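Local structure of alanine racemase (Acinetobacter baumannii, 4QHR) at residues Q73-I78 and Q93-V98; G119-V124 and T153-M158; F236-I241 and A267-G272. The protein belongs to the alanine racemase family, whose chains combine an N-terminal TIM-type barrel with a C-terminal domain built largely of beta strands. All blocks are in the same frame, centred on the assembly; numbering follows the deposited sequence.

Overall arrangement
Contacts 1 and 2 lie in the parallel sheet of the N-terminal barrel, with their centres about 10 Å apart, whereas contact 3 lies in the mixed sheet of the C-terminal domain. The three follow one another along the chain. In sheet order the strands run 75-77, 95-99, 122-125 and 154-157, so contacts 1 and 2 are alternate strand pairs, separated by the pairing of 95-99 with 122-125. The carboxylate of Glu96 joins them, by a salt bridge to Lys121 and a probable hydrogen bond to Trp123. Contact 3, across the chain's centre and about 41 Å and about 47 Å from contacts 1 and 2 (centre to centre), belongs to a domain separate from their continuous barrel wall.

Contact 1 of 3, residues Q73-I78 and Q93-V98; sequences QPVTLI and QKFECV
CG1 of Val75 stands anti to its backbone N (chi1 170°) and CG of Phe95 anti to its carbonyl carbon (chi1 -66°), and the two side chains lie side by side on one face of a parallel strand pair. Val75 CB is 3.6 Å from Phe95 CD1, with CG1 near the same ring carbon and CG2 near CE1. Leu77 crosses the phenyl group obliquely, its CD2 4.0 Å from Phe95 CD2, while its CD1 packs 4.1 Å from Cys97 SG. Gln93 CB sits over the centre of one ring face.

Thr76 and Glu96 occupy the other face of the sheet. A water bonded to Thr76 OG1 at 2.8 Å also donates a weak bond to Glu96 OE1, whose stronger partner is Trp123 NE1, while OE2 forms a salt bridge with Lys121 NZ. The backbones are joined by Glu96 N to Val75 O (2.9 Å), Leu77 N to Glu96 O (2.8 Å) and Val98 N to Leu77 O (3.1 Å). Another water bridges Val75 N and Lys94 O. Lys94 itself, at positive phi, ends helix 87-92 in a Schellman motif and turns the chain into its strand, completing a beta-alpha-beta unit of the TIM-type barrel.

Contact 2 of 3, residues G119-V124 and T153-M158; sequences GLKVWV and TCVLAM
Lys121 runs across Thr153 and Val155, and all four carbons of its side chain touch one or the other. Its CB lies 3.3 Å from the carbonyl oxygen of Thr153, and CG is 3.9 Å from Thr153 CG2. CD is near both that methyl and CG2 of Val155; the bend at chi3 (-63°) then sets CE 3.8 Å from Val155 CG2. NZ ends in the salt bridge to Glu96 OE2, with a weak further bond to Tyr207 OH.

Val155 also packs on Trp123, on the same face of the sheet, with its CB 3.8 Å above one ring face, offset toward the rim. The two side chains point the same way, and Val155 CG1 makes a CH-pi contact 4.0 Å from the centroid of the six-membered ring, 22° off its normal. Ala157 CB approaches the indole at its edge, 4.3 Å from Trp123 CE3. The parallel register is held by four backbone bonds: Val122 N to Thr153 O, Val155 N to Val122 O, Val124 N to Val155 O and Ala157 N to Val124 O. In the last, the donor stands above the carbonyl plane, 38° out of it. Ahead of the first of these bonds, a water links Leu120 O and Thr153 N.

Val124 and Cys154, on the other face, pack against helix 139-149, which connects the two strands, and Leu156 packs on helix 168-184; strand 95-99 flanks 122-125, and strand 188-190 flanks 154-157.

Contact 3 of 3, residues F236-I241 and A267-G272; sequences FTAEII and AIVSIG
Ile241 packs on Ile268 and Ser270. Its CG1, held between the backbone N and the carbonyl carbon (chi1 61°), comes within 3.4 Å of Ile268 O, while its CG2 meets Ser270 CB at 3.7 Å. Ile241 N donates to the same Ile268 oxygen at 2.7 Å in a bond nearly straight at hydrogen, 169°. The side chains of Ile241 and Ile268 also touch each other, and they pack on Glu79 and Arg132 of the second subunit, respectively, which places this end of the contact at the dimer interface.

The strand parts of the segments, 236-241 and 267-269, belong to the mixed sheet of the C-terminal domain, where strand 234-246 runs antiparallel to strand 264-269; Ile240 and Val269 are a non-hydrogen-bonded pair. Past Val269 the second strand ends in an inverse gamma turn centred on Ser270. Ser270 remains bonded to the first strand at both N and OG: Ser270 N donates to Glu239 O (2.9 Å), and Ser270 OG receives a weak bond from Glu239 N (3.3 Å). The hydroxyl has a stronger partner in Gln3 O.

Ala238 packs against the turn. Its CB lies 3.3 Å from Ser270 O and also touches Val269 CG1 and Ile271 CB. Farther along, Phe236 and Ile271 reach toward each other tip to tip, with Phe236 CZ 3.7 Å from Ile271 CD1, and the phenyl ring also meets that of Trp323.

Contact 1 of 3, residues Q73-I78 and Q93-V98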
ATOM      1  N   GLN A  73     -22.235 -17.178  -8.078  1.00 12.62           N
ATOM      2  CA  GLN A  73     -21.869 -16.952  -9.470  1.00 12.57           C
ATOM      3  C   GLN A  73     -20.697 -17.815  -9.963  1.00 11.42           C
ATOM      4  O   GLN A  73     -19.797 -18.163  -9.208  1.00 10.84           O
ATOM      5  CB  GLN A  73     -21.494 -15.464  -9.729  1.00 12.77           C
ATOM      6  CG  GLN A  73     -22.664 -14.489  -9.713  1.00 13.06           C
ATOM      7  CD  GLN A  73     -23.082 -14.039  -8.331  1.00 13.47           C
ATOM      8  OE1 GLN A  73     -22.663 -14.576  -7.297  1.00 14.35           O
ATOM      9  NE2 GLN A  73     -23.943 -13.057  -8.295  1.00 14.04           N
ATOM     10  N   PRO A  74     -20.698 -18.149 -11.253  1.00 10.95           N
ATOM     11  CA  PRO A  74     -19.502 -18.709 -11.840  1.00 10.32           C
ATOM     12  C   PRO A  74     -18.266 -17.821 -11.517  1.00  9.94           C
ATOM     13  O   PRO A  74     -18.391 -16.606 -11.465  1.00 10.33           O
ATOM     14  CB  PRO A  74     -19.799 -18.695 -13.335  1.00 10.69           C
ATOM     15  CG  PRO A  74     -21.314 -18.818 -13.431  1.00 10.64           C
ATOM     16  CD  PRO A  74     -21.805 -18.048 -12.223  1.00 10.75           C
ATOM     17  N   VAL A  75     -17.129 -18.459 -11.256  1.00  8.95           N
ATOM     18  CA  VAL A  75     -15.869 -17.771 -10.923  1.00  8.67           C
ATOM     19  C   VAL A  75     -14.855 -18.326 -11.889  1.00  8.52           C
ATOM     20  O   VAL A  75     -14.833 -19.525 -12.094  1.00  8.79           O
ATOM     21  CB  VAL A  75     -15.414 -18.006  -9.472  1.00  8.34           C
ATOM     22  CG1 VAL A  75     -13.994 -17.482  -9.253  1.00  8.38           C
ATOM     23  CG2 VAL A  75     -16.310 -17.269  -8.514  1.00  8.14           C
ATOM     24  N   THR A  76     -14.042 -17.468 -12.488  1.00  8.67           N
ATOM     25  CA  THR A  76     -12.955 -17.903 -13.361  1.00  8.58           C
ATOM     26  C   THR A  76     -11.615 -17.639 -12.674  1.00  8.19           C
ATOM     27  O   THR A  76     -11.356 -16.502 -12.226  1.00  8.05           O
ATOM     28  CB  THR A  76     -13.030 -17.226 -14.713  1.00  9.14           C
ATOM     29  OG1 THR A  76     -14.244 -17.643 -15.350  1.00  9.70           O
ATOM     30  CG2 THR A  76     -11.887 -17.682 -15.585  1.00  9.41           C
ATOM     31  N   LEU A  77     -10.795 -18.683 -12.532  1.00  7.62           N
ATOM     32  CA  LEU A  77      -9.428 -18.516 -12.022  1.00  7.48           C
ATOM     33  C   LEU A  77      -8.585 -18.106 -13.214  1.00  7.65           C
ATOM     34  O   LEU A  77      -8.208 -18.940 -14.066  1.00  6.89           O
ATOM     35  CB  LEU A  77      -8.865 -19.784 -11.376  1.00  7.53           C
ATOM     36  CG  LEU A  77      -9.815 -20.432 -10.339  1.00  7.43           C
ATOM     37  CD1 LEU A  77      -9.280 -21.758  -9.805  1.00  7.46           C
ATOM     38  CD2 LEU A  77     -10.156 -19.459  -9.200  1.00  7.47           C
ATOM     39  N   ILE A  78      -8.259 -16.811 -13.280  1.00  7.93           N
ATOM     40  CA  ILE A  78      -7.709 -16.262 -14.546  1.00  8.43           C
ATOM     41  C   ILE A  78      -6.262 -16.650 -14.835  1.00  8.23           C
ATOM     42  O   ILE A  78      -5.777 -16.396 -15.909  1.00  7.94           O
ATOM     43  CB  ILE A  78      -7.900 -14.718 -14.559  1.00  9.04           C
ATOM     44  CG1 ILE A  78      -8.117 -14.127 -15.964  1.00  9.63           C
ATOM     45  CG2 ILE A  78      -6.745 -14.024 -13.878  1.00  9.46           C
ATOM     46  CD1 ILE A  78      -9.421 -14.539 -16.630  1.00  9.94           C
ATOM     47  N   GLN A  93     -16.093 -26.336  -5.980  1.00 11.52           N
ATOM     48  CA  GLN A  93     -16.639 -25.004  -5.895  1.00 11.46           C
ATOM     49  C   GLN A  93     -17.160 -24.440  -7.218  1.00 10.66           C
ATOM     50  O   GLN A  93     -17.633 -23.296  -7.248  1.00  9.69           O
ATOM     51  CB  GLN A  93     -15.559 -24.074  -5.358  1.00 11.88           C
ATOM     52  CG  GLN A  93     -15.047 -24.402  -3.955  1.00 12.75           C
ATOM     53  CD  GLN A  93     -16.097 -24.123  -2.908  1.00 13.38           C
ATOM     54  OE1 GLN A  93     -17.081 -23.446  -3.175  1.00 13.38           O
ATOM     55  NE2 GLN A  93     -15.902 -24.655  -1.723  1.00 14.68           N
ATOM     56  N   LYS A  94     -17.057 -25.211  -8.288  1.00 10.45           N
ATOM     57  CA  LYS A  94     -17.421 -24.746  -9.630  1.00 10.75           C
ATOM     58  C   LYS A  94     -16.644 -23.491 -10.120  1.00  9.83           C
ATOM     59  O   LYS A  94     -17.240 -22.496 -10.582  1.00  9.38           O
ATOM     60  CB  LYS A  94     -18.907 -24.498  -9.737  1.00 12.40           C
ATOM     61  CG  LYS A  94     -19.713 -25.782  -9.587  1.00 14.29           C
ATOM     62  CD  LYS A  94     -21.194 -25.474  -9.736  1.00 16.56           C
ATOM     63  CE  LYS A  94     -22.013 -26.759  -9.789  1.00 18.86           C
ATOM     64  NZ  LYS A  94     -23.281 -26.562  -9.006  1.00 21.59           N
ATOM     65  N   PHE A  95     -15.331 -23.572 -10.034  1.00  8.42           N
ATOM     66  CA  PHE A  95     -14.437 -22.541 -10.535  1.00  7.87           C
ATOM     67  C   PHE A  95     -13.870 -22.996 -11.883  1.00  7.93           C
ATOM     68  O   PHE A  95     -13.192 -24.029 -11.974  1.00  8.12           O
ATOM     69  CB  PHE A  95     -13.255 -22.346  -9.581  1.00  7.68           C
ATOM     70  CG  PHE A  95     -13.590 -21.804  -8.232  1.00  7.11           C
ATOM     71  CD1 PHE A  95     -14.759 -21.198  -7.958  1.00  7.19           C
ATOM     72  CD2 PHE A  95     -12.656 -21.878  -7.239  1.00  7.14           C
ATOM     73  CE1 PHE A  95     -15.034 -20.705  -6.721  1.00  7.22           C
ATOM     74  CE2 PHE A  95     -12.911 -21.371  -5.977  1.00  6.98           C
ATOM     75  CZ  PHE A  95     -14.097 -20.786  -5.728  1.00  7.23           C
ATOM     76  N   GLU A  96     -14.121 -22.251 -12.952  1.00  8.04           N
ATOM     77  CA  GLU A  96     -13.563 -22.602 -14.222  1.00  8.08           C
ATOM     78  C   GLU A  96     -12.104 -22.143 -14.217  1.00  8.13           C
ATOM     79  O   GLU A  96     -11.796 -21.083 -13.682  1.00  7.91           O
ATOM     80  CB  GLU A  96     -14.320 -21.925 -15.349  1.00  8.18           C
ATOM     81  CG  GLU A  96     -15.754 -22.423 -15.439  1.00  8.42           C
ATOM     82  CD  GLU A  96     -16.504 -21.868 -16.606  1.00  8.64           C
ATOM     83  OE1 GLU A  96     -16.094 -20.810 -17.145  1.00  9.32           O
ATOM     84  OE2 GLU A  96     -17.470 -22.547 -17.014  1.00  8.38           O
ATOM     85  N   CYS A  97     -11.249 -22.927 -14.852  1.00  8.27           N
ATOM     86  CA  CYS A  97      -9.828 -22.670 -14.862  1.00  8.64           C
ATOM     87  C   CYS A  97      -9.335 -22.216 -16.194  1.00  8.22           C
ATOM     88  O   CYS A  97      -9.652 -22.822 -17.216  1.00  8.12           O
ATOM     89  CB  CYS A  97      -9.043 -23.934 -14.500  1.00  9.09           C
ATOM     90  SG  CYS A  97      -9.356 -24.464 -12.823  1.00 10.33           S
ATOM     91  N   VAL A  98      -8.536 -21.156 -16.162  1.00  8.03           N
ATOM     92  CA  VAL A  98      -7.642 -20.870 -17.236  1.00  8.00           C
ATOM     93  C   VAL A  98      -6.532 -21.922 -17.225  1.00  8.18           C
ATOM     94  O   VAL A  98      -6.045 -22.308 -16.155  1.00  8.61           O
ATOM     95  CB  VAL A  98      -7.013 -19.474 -17.107  1.00  8.24           C
ATOM     96  CG1 VAL A  98      -5.660 -19.412 -17.779  1.00  8.38           C
ATOM     97  CG2 VAL A  98      -7.937 -18.449 -17.725  1.00  8.13           C
TER
HETATM   98  O   HOH W   1     -17.495 -20.991 -12.779  1.00 19.09           O
HETATM   99  O   HOH W   2     -16.700 -18.950 -14.874  1.00 16.67           O

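Contact 2 of 3, residues G119-V124 and T153-M158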
ATOM      1  N   GLY A 119     -19.787 -29.238 -15.397  1.00 12.85           N
ATOM      2  CA  GLY A 119     -20.269 -28.296 -16.357  1.00 12.00           C
ATOM      3  C   GLY A 119     -19.302 -27.169 -16.592  1.00 11.03           C
ATOM      4  O   GLY A 119     -19.706 -26.123 -17.046  1.00 10.48           O
ATOM      5  N   LEU A 120     -18.024 -27.385 -16.293  1.00  9.97           N
ATOM      6  CA  LEU A 120     -17.054 -26.266 -16.237  1.00  9.84           C
ATOM      7  C   LEU A 120     -16.346 -26.176 -17.553  1.00  9.55           C
ATOM      8  O   LEU A 120     -15.827 -27.199 -18.055  1.00  9.47           O
ATOM      9  CB  LEU A 120     -16.026 -26.476 -15.114  1.00  9.72           C
ATOM     10  CG  LEU A 120     -16.635 -26.537 -13.710  1.00 10.05           C
ATOM     11  CD1 LEU A 120     -15.567 -27.031 -12.707  1.00 10.40           C
ATOM     12  CD2 LEU A 120     -17.200 -25.195 -13.273  1.00 10.31           C
ATOM     13  N   LYS A 121     -16.277 -24.962 -18.091  1.00  9.78           N
ATOM     14  CA  LYS A 121     -15.487 -24.713 -19.274  1.00  9.58           C
ATOM     15  C   LYS A 121     -14.057 -24.557 -18.883  1.00  9.86           C
ATOM     16  O   LYS A 121     -13.728 -24.294 -17.708  1.00 10.45           O
ATOM     17  CB  LYS A 121     -15.946 -23.466 -20.046  1.00  9.92           C
ATOM     18  CG  LYS A 121     -17.449 -23.429 -20.355  1.00 10.25           C
ATOM     19  CD  LYS A 121     -17.932 -22.144 -21.022  1.00 10.52           C
ATOM     20  CE  LYS A 121     -17.756 -20.903 -20.196  1.00 10.76           C
ATOM     21  NZ  LYS A 121     -18.643 -20.810 -18.985  1.00 11.24           N
ATOM     22  N   VAL A 122     -13.181 -24.718 -19.861  1.00  9.23           N
ATOM     23  CA  VAL A 122     -11.764 -24.482 -19.649  1.00  9.46           C
ATOM     24  C   VAL A 122     -11.409 -23.286 -20.519  1.00  9.39           C
ATOM     25  O   VAL A 122     -11.794 -23.230 -21.717  1.00  9.45           O
ATOM     26  CB  VAL A 122     -10.907 -25.722 -19.943  1.00  9.38           C
ATOM     27  CG1 VAL A 122     -11.244 -26.321 -21.260  1.00  9.31           C
ATOM     28  CG2 VAL A 122      -9.412 -25.388 -19.894  1.00  9.51           C
ATOM     29  N   TRP A 123     -10.736 -22.321 -19.918  1.00  9.15           N
ATOM     30  CA  TRP A 123     -10.302 -21.113 -20.610  1.00  9.47           C
ATOM     31  C   TRP A 123      -8.852 -21.316 -21.082  1.00  9.77           C
ATOM     32  O   TRP A 123      -7.970 -21.544 -20.278  1.00  9.87           O
ATOM     33  CB  TRP A 123     -10.464 -19.873 -19.721  1.00  9.70           C
ATOM     34  CG  TRP A 123     -11.873 -19.593 -19.338  1.00 10.13           C
ATOM     35  CD1 TRP A 123     -12.711 -20.428 -18.639  1.00 10.68           C
ATOM     36  CD2 TRP A 123     -12.603 -18.389 -19.553  1.00 10.73           C
ATOM     37  NE1 TRP A 123     -13.932 -19.823 -18.463  1.00 11.37           N
ATOM     38  CE2 TRP A 123     -13.886 -18.568 -18.995  1.00 10.83           C
ATOM     39  CE3 TRP A 123     -12.294 -17.169 -20.172  1.00 10.66           C
ATOM     40  CZ2 TRP A 123     -14.868 -17.581 -19.050  1.00 11.07           C
ATOM     41  CZ3 TRP A 123     -13.240 -16.196 -20.242  1.00 10.96           C
ATOM     42  CH2 TRP A 123     -14.522 -16.381 -19.668  1.00 10.74           C
ATOM     43  N   VAL A 124      -8.628 -21.302 -22.388  1.00 10.00           N
ATOM     44  CA  VAL A 124      -7.306 -21.636 -22.940  1.00 10.11           C
ATOM     45  C   VAL A 124      -6.671 -20.337 -23.362  1.00 10.43           C
ATOM     46  O   VAL A 124      -7.139 -19.667 -24.300  1.00 10.15           O
ATOM     47  CB  VAL A 124      -7.404 -22.630 -24.106  1.00  9.96           C
ATOM     48  CG1 VAL A 124      -6.017 -22.983 -24.592  1.00  9.93           C
ATOM     49  CG2 VAL A 124      -8.173 -23.887 -23.690  1.00  9.52           C
ATOM     50  N   THR A 153     -15.576 -28.141 -23.127  1.00 11.46           N
ATOM     51  CA  THR A 153     -16.022 -26.929 -23.786  1.00 11.27           C
ATOM     52  C   THR A 153     -14.982 -25.882 -23.430  1.00 11.18           C
ATOM     53  O   THR A 153     -14.696 -25.630 -22.227  1.00 10.98           O
ATOM     54  CB  THR A 153     -17.420 -26.487 -23.327  1.00 11.55           C
ATOM     55  OG1 THR A 153     -18.394 -27.465 -23.749  1.00 11.35           O
ATOM     56  CG2 THR A 153     -17.808 -25.111 -23.882  1.00 11.39           C
ATOM     57  N   CYS A 154     -14.418 -25.292 -24.469  1.00 10.91           N
ATOM     58  CA  CYS A 154     -13.304 -24.345 -24.349  1.00 10.69           C
ATOM     59  C   CYS A 154     -13.710 -22.891 -24.528  1.00 10.29           C
ATOM     60  O   CYS A 154     -14.731 -22.566 -25.196  1.00 10.28           O
ATOM     61  CB  CYS A 154     -12.260 -24.625 -25.440  1.00 11.27           C
ATOM     62  SG  CYS A 154     -11.462 -26.198 -25.297  1.00 11.97           S
ATOM     63  N   VAL A 155     -12.911 -21.990 -23.966  1.00  9.39           N
ATOM     64  CA  VAL A 155     -13.016 -20.567 -24.284  1.00  9.40           C
ATOM     65  C   VAL A 155     -11.637 -20.105 -24.692  1.00  9.42           C
ATOM     66  O   VAL A 155     -10.731 -20.214 -23.896  1.00 10.43           O
ATOM     67  CB  VAL A 155     -13.475 -19.721 -23.083  1.00  9.03           C
ATOM     68  CG1 VAL A 155     -13.531 -18.256 -23.463  1.00  8.91           C
ATOM     69  CG2 VAL A 155     -14.793 -20.210 -22.554  1.00  9.10           C
ATOM     70  N   LEU A 156     -11.470 -19.615 -25.895  1.00  9.96           N
ATOM     71  CA  LEU A 156     -10.220 -19.013 -26.336  1.00 10.61           C
ATOM     72  C   LEU A 156     -10.094 -17.672 -25.658  1.00 11.17           C
ATOM     73  O   LEU A 156     -10.951 -16.778 -25.859  1.00 11.01           O
ATOM     74  CB  LEU A 156     -10.208 -18.823 -27.842  1.00 10.93           C
ATOM     75  CG  LEU A 156      -8.977 -18.146 -28.459  1.00 11.51           C
ATOM     76  CD1 LEU A 156      -7.718 -18.950 -28.150  1.00 11.55           C
ATOM     77  CD2 LEU A 156      -9.183 -18.049 -29.970  1.00 11.51           C
ATOM     78  N   ALA A 157      -9.021 -17.506 -24.892  1.00 11.26           N
ATOM     79  CA  ALA A 157      -8.805 -16.288 -24.108  1.00 12.53           C
ATOM     80  C   ALA A 157      -7.480 -15.617 -24.467  1.00 13.84           C
ATOM     81  O   ALA A 157      -6.443 -16.254 -24.536  1.00 14.60           O
ATOM     82  CB  ALA A 157      -8.838 -16.584 -22.615  1.00 12.45           C
ATOM     83  N   MET A 158      -7.551 -14.330 -24.699  1.00 16.67           N
ATOM     84  CA  MET A 158      -6.358 -13.502 -24.786  1.00 18.89           C
ATOM     85  C   MET A 158      -6.511 -12.212 -23.965  1.00 19.52           C
ATOM     86  O   MET A 158      -7.626 -11.779 -23.659  1.00 16.13           O
ATOM     87  CB  MET A 158      -6.136 -13.145 -26.215  1.00 21.55           C
ATOM     88  CG  MET A 158      -4.742 -12.631 -26.516  1.00 23.53           C
ATOM     89  SD  MET A 158      -4.758 -11.971 -28.173  1.00 26.79           S
ATOM     90  CE  MET A 158      -5.964 -10.617 -28.108  1.00 25.28           C
TER
HETATM   91  O   HOH W   3     -16.168 -28.527 -20.358  1.00 12.62           O

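Contact 3 of 3, residues F236-I241 and A267-G272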
ATOM      1  N   PHE A 236     -11.449   8.500  -0.837  1.00  7.45           N
ATOM      2  CA  PHE A 236     -10.435   8.289   0.213  1.00  7.55           C
ATOM      3  C   PHE A 236     -10.328   9.644   0.928  1.00  8.06           C
ATOM      4  O   PHE A 236      -9.933  10.645   0.321  1.00  7.83           O
ATOM      5  CB  PHE A 236      -9.123   7.855  -0.460  1.00  7.64           C
ATOM      6  CG  PHE A 236      -7.969   7.495   0.477  1.00  7.69           C
ATOM      7  CD1 PHE A 236      -8.148   7.033   1.795  1.00  7.72           C
ATOM      8  CD2 PHE A 236      -6.683   7.563  -0.007  1.00  7.92           C
ATOM      9  CE1 PHE A 236      -7.037   6.696   2.582  1.00  7.75           C
ATOM     10  CE2 PHE A 236      -5.585   7.247   0.766  1.00  7.82           C
ATOM     11  CZ  PHE A 236      -5.759   6.825   2.060  1.00  7.98           C
ATOM     12  N   THR A 237     -10.713   9.666   2.212  1.00  8.57           N
ATOM     13  CA  THR A 237     -10.670  10.895   3.027  1.00  8.76           C
ATOM     14  C   THR A 237      -9.830  10.850   4.304  1.00  8.89           C
ATOM     15  O   THR A 237      -9.484   9.806   4.822  1.00  8.94           O
ATOM     16  CB  THR A 237     -12.091  11.394   3.394  1.00  8.58           C
ATOM     17  OG1 THR A 237     -12.667  10.585   4.436  1.00  8.72           O
ATOM     18  CG2 THR A 237     -12.985  11.427   2.137  1.00  9.01           C
ATOM     19  N   ALA A 238      -9.491  12.050   4.798  1.00  9.24           N
ATOM     20  CA  ALA A 238      -8.891  12.237   6.106  1.00  9.45           C
ATOM     21  C   ALA A 238      -9.330  13.639   6.629  1.00  9.86           C
ATOM     22  O   ALA A 238     -10.213  14.258   6.058  1.00 11.29           O
ATOM     23  CB  ALA A 238      -7.363  12.064   6.051  1.00  9.17           C
ATOM     24  N   GLU A 239      -8.771  14.104   7.720  1.00 10.08           N
ATOM     25  CA  GLU A 239      -9.154  15.379   8.303  1.00 10.26           C
ATOM     26  C   GLU A 239      -7.947  16.216   8.672  1.00  9.77           C
ATOM     27  O   GLU A 239      -6.814  15.723   8.891  1.00  9.45           O
ATOM     28  CB  GLU A 239     -10.049  15.167   9.567  1.00 10.74           C
ATOM     29  CG  GLU A 239     -11.503  14.856   9.218  1.00 11.61           C
ATOM     30  CD  GLU A 239     -12.340  14.650  10.454  1.00 12.81           C
ATOM     31  OE1 GLU A 239     -11.854  14.994  11.579  1.00 14.21           O
ATOM     32  OE2 GLU A 239     -13.465  14.152  10.302  1.00 13.53           O
ATOM     33  N   ILE A 240      -8.209  17.508   8.722  1.00  9.76           N
ATOM     34  CA  ILE A 240      -7.228  18.465   9.249  1.00  9.92           C
ATOM     35  C   ILE A 240      -7.028  18.323  10.755  1.00  9.56           C
ATOM     36  O   ILE A 240      -7.968  18.396  11.513  1.00  9.35           O
ATOM     37  CB  ILE A 240      -7.584  19.901   8.869  1.00 10.04           C
ATOM     38  CG1 ILE A 240      -7.370  20.031   7.363  1.00 10.38           C
ATOM     39  CG2 ILE A 240      -6.681  20.867   9.641  1.00 10.04           C
ATOM     40  CD1 ILE A 240      -7.827  21.344   6.742  1.00 10.74           C
ATOM     41  N   ILE A 241      -5.783  18.124  11.168  1.00  9.27           N
ATOM     42  CA  ILE A 241      -5.431  17.898  12.575  1.00  9.69           C
ATOM     43  C   ILE A 241      -4.621  19.026  13.211  1.00 10.10           C
ATOM     44  O   ILE A 241      -4.458  19.048  14.440  1.00  9.77           O
ATOM     45  CB  ILE A 241      -4.718  16.538  12.755  1.00  9.53           C
ATOM     46  CG1 ILE A 241      -3.406  16.435  11.971  1.00  9.72           C
ATOM     47  CG2 ILE A 241      -5.653  15.415  12.309  1.00  9.50           C
ATOM     48  CD1 ILE A 241      -2.528  15.248  12.356  1.00  9.75           C
ATOM     49  N   ALA A 267      -2.126  23.446   6.570  1.00 11.29           N
ATOM     50  CA  ALA A 267      -2.848  22.507   7.436  1.00 10.88           C
ATOM     51  C   ALA A 267      -2.137  21.138   7.399  1.00 10.68           C
ATOM     52  O   ALA A 267      -1.603  20.734   6.368  1.00 10.00           O
ATOM     53  CB  ALA A 267      -4.266  22.369   6.975  1.00 11.28           C
ATOM     54  N   ILE A 268      -2.156  20.450   8.538  1.00  9.99           N
ATOM     55  CA  ILE A 268      -1.689  19.097   8.599  1.00 10.33           C
ATOM     56  C   ILE A 268      -2.911  18.179   8.544  1.00  9.78           C
ATOM     57  O   ILE A 268      -3.937  18.394   9.223  1.00  9.29           O
ATOM     58  CB  ILE A 268      -0.818  18.826   9.829  1.00 10.58           C
ATOM     59  CG1 ILE A 268       0.315  19.850   9.932  1.00 10.82           C
ATOM     60  CG2 ILE A 268      -0.271  17.397   9.782  1.00 11.17           C
ATOM     61  CD1 ILE A 268       1.219  19.939   8.708  1.00 10.91           C
ATOM     62  N   VAL A 269      -2.790  17.135   7.712  1.00  9.15           N
ATOM     63  CA  VAL A 269      -3.869  16.214   7.473  1.00  8.73           C
ATOM     64  C   VAL A 269      -3.487  14.820   7.969  1.00  8.02           C
ATOM     65  O   VAL A 269      -2.331  14.410   7.835  1.00  8.19           O
ATOM     66  CB  VAL A 269      -4.157  16.133   5.964  1.00  9.13           C
ATOM     67  CG1 VAL A 269      -5.209  15.098   5.673  1.00  9.02           C
ATOM     68  CG2 VAL A 269      -4.619  17.502   5.453  1.00  9.23           C
ATOM     69  N   SER A 270      -4.464  14.083   8.488  1.00  7.30           N
ATOM     70  CA  SER A 270      -4.230  12.800   9.057  1.00  6.77           C
ATOM     71  C   SER A 270      -4.242  11.678   7.998  1.00  6.43           C
ATOM     72  O   SER A 270      -5.043  10.758   8.077  1.00  6.36           O
ATOM     73  CB  SER A 270      -5.249  12.482  10.150  1.00  6.57           C
ATOM     74  OG  SER A 270      -6.604  12.525   9.661  1.00  6.47           O
ATOM     75  N   ILE A 271      -3.323  11.762   7.064  1.00  6.00           N
ATOM     76  CA  ILE A 271      -3.056  10.628   6.161  1.00  5.87           C
ATOM     77  C   ILE A 271      -1.604  10.642   5.773  1.00  5.86           C
ATOM     78  O   ILE A 271      -1.001  11.731   5.735  1.00  6.03           O
ATOM     79  CB  ILE A 271      -3.931  10.733   4.924  1.00  5.84           C
ATOM     80  CG1 ILE A 271      -4.241   9.345   4.407  1.00  5.93           C
ATOM     81  CG2 ILE A 271      -3.266  11.573   3.803  1.00  5.84           C
ATOM     82  CD1 ILE A 271      -5.248   8.613   5.262  1.00  5.93           C
ATOM     83  N   GLY A 272      -1.031   9.461   5.477  1.00  5.65           N
ATOM     84  CA  GLY A 272       0.310   9.409   4.898  1.00  5.66           C
ATOM     85  C   GLY A 272       0.532   8.077   4.224  1.00  5.63           C
ATOM     86  O   GLY A 272      -0.437   7.323   4.000  1.00  5.83           O
TER